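Local coordinates for extracellular solute-binding protein family 1 (Alicyclobacillus acidocaldarius subsp. acidocaldarius, PDB 4OVJ), which probably captures a solute outside the cytoplasm and delivers it to a membrane transporter for uptake, at residues 195-200 with 211-216. Sequence-based numbering, arbitrary orientation. Where two conformers were deposited one is given.
Sequences HGQHLY and ESTLVS
Two flat groups meet Thr-213: the amide of Gln-197, whose OE1 takes the hydroxyl from above its plane, and the imidazole of His-195, to which methyl CG2 lies oblique. The setting is a Schellman motif ending helix 185-194, with Gly-196 (phi 73°) as C-prime residue; the residues on either side of it, His-195 and Gln-197, reach Thr-213 in the first turn of helix 211-226. Evidence for the polar link is the 2.6 Å from Thr-213 OG1 to Gln-197 OE1, with the donor 39° out of the carbonyl plane. Gln-197 spans the gap with an extended chain (chi2 171°), and OE1 also accepts Thr-210 N, so one oxygen ties the loop to the helix start at two points. Thr-213 OG1 is also hydrogen-bonded to Thr-210 OG1. Replacing Gln-197 by an alanine would probably cost the Thr-213 hydroxyl one of these two partners and leave Thr-210 N without this acceptor. The apolar part is slight: CG2 of Thr-213 is 4.0 Å from His-195 CB. The imidazole itself stacks with Trp-191 and bonds through ND1 to that residue's carbonyl oxygen, which would hold its rotation. Trp-191 NE1 also bonds to Ser-216 OG, joining both helices. One turn along, Ser-216 OG donates to Thr-213 O at 3.0 Å.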
ATOM      1  N   HIS A 195      14.162   5.375 -11.357  1.00  8.57           N
ATOM      2  CA  HIS A 195      15.391   6.059 -11.718  1.00  9.24           C
ATOM      3  C   HIS A 195      16.521   5.805 -10.734  1.00  9.71           C
ATOM      4  O   HIS A 195      17.507   6.538 -10.727  1.00 12.44           O
ATOM      5  CB  HIS A 195      15.108   7.551 -11.883  1.00  9.24           C
ATOM      6  CG  HIS A 195      14.274   7.838 -13.085  1.00  8.90           C
ATOM      7  ND1 HIS A 195      12.916   7.615 -13.124  1.00  9.20           N
ATOM      8  CD2 HIS A 195      14.626   8.245 -14.326  1.00  9.90           C
ATOM      9  CE1 HIS A 195      12.458   7.909 -14.327  1.00  9.62           C
ATOM     10  NE2 HIS A 195      13.477   8.293 -15.073  1.00 10.32           N
ATOM     11  N   GLY A 196      16.393   4.744  -9.941  1.00  9.59           N
ATOM     12  CA  GLY A 196      17.441   4.340  -9.008  1.00 11.40           C
ATOM     13  C   GLY A 196      17.561   5.259  -7.815  1.00 10.42           C
ATOM     14  O   GLY A 196      18.583   5.267  -7.128  1.00 11.86           O
ATOM     15  N   GLN A 197      16.497   6.003  -7.551  1.00  9.93           N
ATOM     16  CA  GLN A 197      16.468   7.009  -6.490  1.00  9.25           C
ATOM     17  C   GLN A 197      15.271   6.741  -5.567  1.00  9.19           C
ATOM     18  O   GLN A 197      14.585   5.709  -5.697  1.00  9.90           O
ATOM     19  CB  GLN A 197      16.453   8.398  -7.132  1.00  9.56           C
ATOM     20  CG  GLN A 197      17.761   8.679  -7.862  1.00 10.87           C
ATOM     21  CD  GLN A 197      17.763   9.931  -8.703  1.00 11.56           C
ATOM     22  OE1 GLN A 197      16.840  10.738  -8.660  1.00 12.21           O
ATOM     23  NE2 GLN A 197      18.821  10.098  -9.484  1.00 15.39           N
ATOM     24  N   HIS A 198      15.047   7.632  -4.606  1.00  8.86           N
ATOM     25  CA  HIS A 198      14.012   7.440  -3.595  1.00  9.47           C
ATOM     26  C   HIS A 198      13.508   8.787  -3.150  1.00  9.39           C
ATOM     27  O   HIS A 198      14.217   9.767  -3.281  1.00 10.22           O
ATOM     28  CB  HIS A 198      14.584   6.698  -2.377  1.00 10.92           C
ATOM     29  CG  HIS A 198      15.211   5.388  -2.725  1.00 12.34           C
ATOM     30  ND1 HIS A 198      16.549   5.261  -3.031  1.00 15.94           N
ATOM     31  CD2 HIS A 198      14.673   4.158  -2.871  1.00 14.05           C
ATOM     32  CE1 HIS A 198      16.811   4.001  -3.335  1.00 16.20           C
ATOM     33  NE2 HIS A 198      15.688   3.313  -3.251  1.00 18.13           N
ATOM     34  N   LEU A 199      12.311   8.846  -2.575  1.00  9.80           N
ATOM     35  CA  LEU A 199      11.852  10.108  -2.000  1.00  9.22           C
ATOM     36  C   LEU A 199      12.872  10.629  -0.986  1.00 10.06           C
ATOM     37  O   LEU A 199      13.201  11.812  -0.991  1.00  9.58           O
ATOM     38  CB  LEU A 199      10.484   9.963  -1.341  1.00  8.90           C
ATOM     39  CG  LEU A 199       9.346   9.609  -2.314  1.00  9.13           C
ATOM     40  CD1 LEU A 199       8.028   9.469  -1.570  1.00  9.75           C
ATOM     41  CD2 LEU A 199       9.233  10.629  -3.429  1.00  9.29           C
ATOM     42  N   TYR A 200      13.353   9.742  -0.120  1.00 10.49           N
ATOM     43  CA  TYR A 200      14.321  10.113   0.920  1.00 10.64           C
ATOM     44  C   TYR A 200      15.550   9.245   0.849  1.00 11.80           C
ATOM     45  O   TYR A 200      15.512   8.130   0.343  1.00 10.70           O
ATOM     46  CB  TYR A 200      13.710   9.958   2.309  1.00 10.67           C
ATOM     47  CG  TYR A 200      12.436  10.721   2.503  1.00 10.22           C
ATOM     48  CD1 TYR A 200      12.461  12.072   2.768  1.00 11.99           C
ATOM     49  CD2 TYR A 200      11.193  10.091   2.401  1.00 10.62           C
ATOM     50  CE1 TYR A 200      11.298  12.790   2.943  1.00 12.90           C
ATOM     51  CE2 TYR A 200      10.022  10.805   2.571  1.00 12.40           C
ATOM     52  CZ  TYR A 200      10.083  12.158   2.846  1.00 12.83           C
ATOM     53  OH  TYR A 200       8.937  12.891   3.022  1.00 16.17           O
ATOM     54  N   GLU A 211      17.130  16.770  -8.992  1.00 15.63           N
ATOM     55  CA  GLU A 211      16.228  17.680  -9.682  1.00 16.48           C
ATOM     56  C   GLU A 211      15.792  17.141 -11.039  1.00 14.00           C
ATOM     57  O   GLU A 211      14.619  17.246 -11.397  1.00 14.41           O
ATOM     58  CB  GLU A 211      16.880  19.046  -9.837  1.00 19.48           C
ATOM     59  CG  GLU A 211      15.945  20.122 -10.329  1.00 22.11           C
ATOM     60  CD  GLU A 211      16.638  21.459 -10.393  1.00 26.04           C
ATOM     61  OE1 GLU A 211      17.109  21.929  -9.334  1.00 28.80           O
ATOM     62  OE2 GLU A 211      16.727  22.028 -11.493  1.00 28.97           O
ATOM     63  N   SER A 212      16.738  16.573 -11.770  0.50 14.28           N
ATOM     64  CA  SER A 212      16.485  16.009 -13.083  0.50 15.70           C
ATOM     65  C   SER A 212      15.356  14.979 -13.061  0.50 14.24           C
ATOM     66  O   SER A 212      14.476  14.971 -13.918  0.50 13.09           O
ATOM     67  CB  SER A 212      17.762  15.345 -13.578  0.50 17.70           C
ATOM     68  OG  SER A 212      17.643  15.030 -14.933  0.50 21.82           O
ATOM     69  N   THR A 213      15.395  14.107 -12.066  1.00 12.71           N
ATOM     70  CA  THR A 213      14.383  13.059 -11.914  1.00 11.00           C
ATOM     71  C   THR A 213      12.987  13.647 -11.696  1.00  9.78           C
ATOM     72  O   THR A 213      12.002  13.188 -12.283  1.00 10.90           O
ATOM     73  CB  THR A 213      14.758  12.179 -10.733  1.00 10.11           C
ATOM     74  OG1 THR A 213      16.045  11.608 -10.994  1.00 11.22           O
ATOM     75  CG2 THR A 213      13.712  11.087 -10.500  1.00  9.85           C
ATOM     76  N   LEU A 214      12.904  14.678 -10.866  1.00  8.86           N
ATOM     77  CA  LEU A 214      11.620  15.325 -10.619  1.00  8.40           C
ATOM     78  C   LEU A 214      11.151  16.115 -11.839  1.00  8.83           C
ATOM     79  O   LEU A 214       9.991  16.054 -12.201  1.00  9.37           O
ATOM     80  CB  LEU A 214      11.679  16.222  -9.391  1.00  9.12           C
ATOM     81  CG  LEU A 214      10.428  17.026  -9.038  1.00  9.34           C
ATOM     82  CD1 LEU A 214       9.213  16.123  -8.959  1.00  9.63           C
ATOM     83  CD2 LEU A 214      10.678  17.733  -7.712  1.00  9.69           C
ATOM     84  N   VAL A 215      12.059  16.836 -12.488  1.00  9.91           N
ATOM     85  CA  VAL A 215      11.679  17.602 -13.675  1.00 10.24           C
ATOM     86  C   VAL A 215      11.188  16.689 -14.806  1.00  9.42           C
ATOM     87  O   VAL A 215      10.230  17.031 -15.500  1.00  9.64           O
ATOM     88  CB  VAL A 215      12.823  18.522 -14.156  1.00 11.32           C
ATOM     89  CG1 VAL A 215      12.475  19.165 -15.493  1.00 12.19           C
ATOM     90  CG2 VAL A 215      13.066  19.604 -13.121  1.00 11.33           C
ATOM     91  N   SER A 216      11.809  15.527 -14.979  1.00  9.21           N
ATOM     92  CA  SER A 216      11.365  14.618 -16.048  1.00  9.06           C
ATOM     93  C   SER A 216       9.946  14.097 -15.762  1.00  8.74           C
ATOM     94  O   SER A 216       9.122  13.962 -16.674  1.00  8.92           O
ATOM     95  CB  SER A 216      12.369  13.487 -16.291  1.00 10.74           C
ATOM     96  OG  SER A 216      12.449  12.609 -15.186  1.00 13.16           O
TER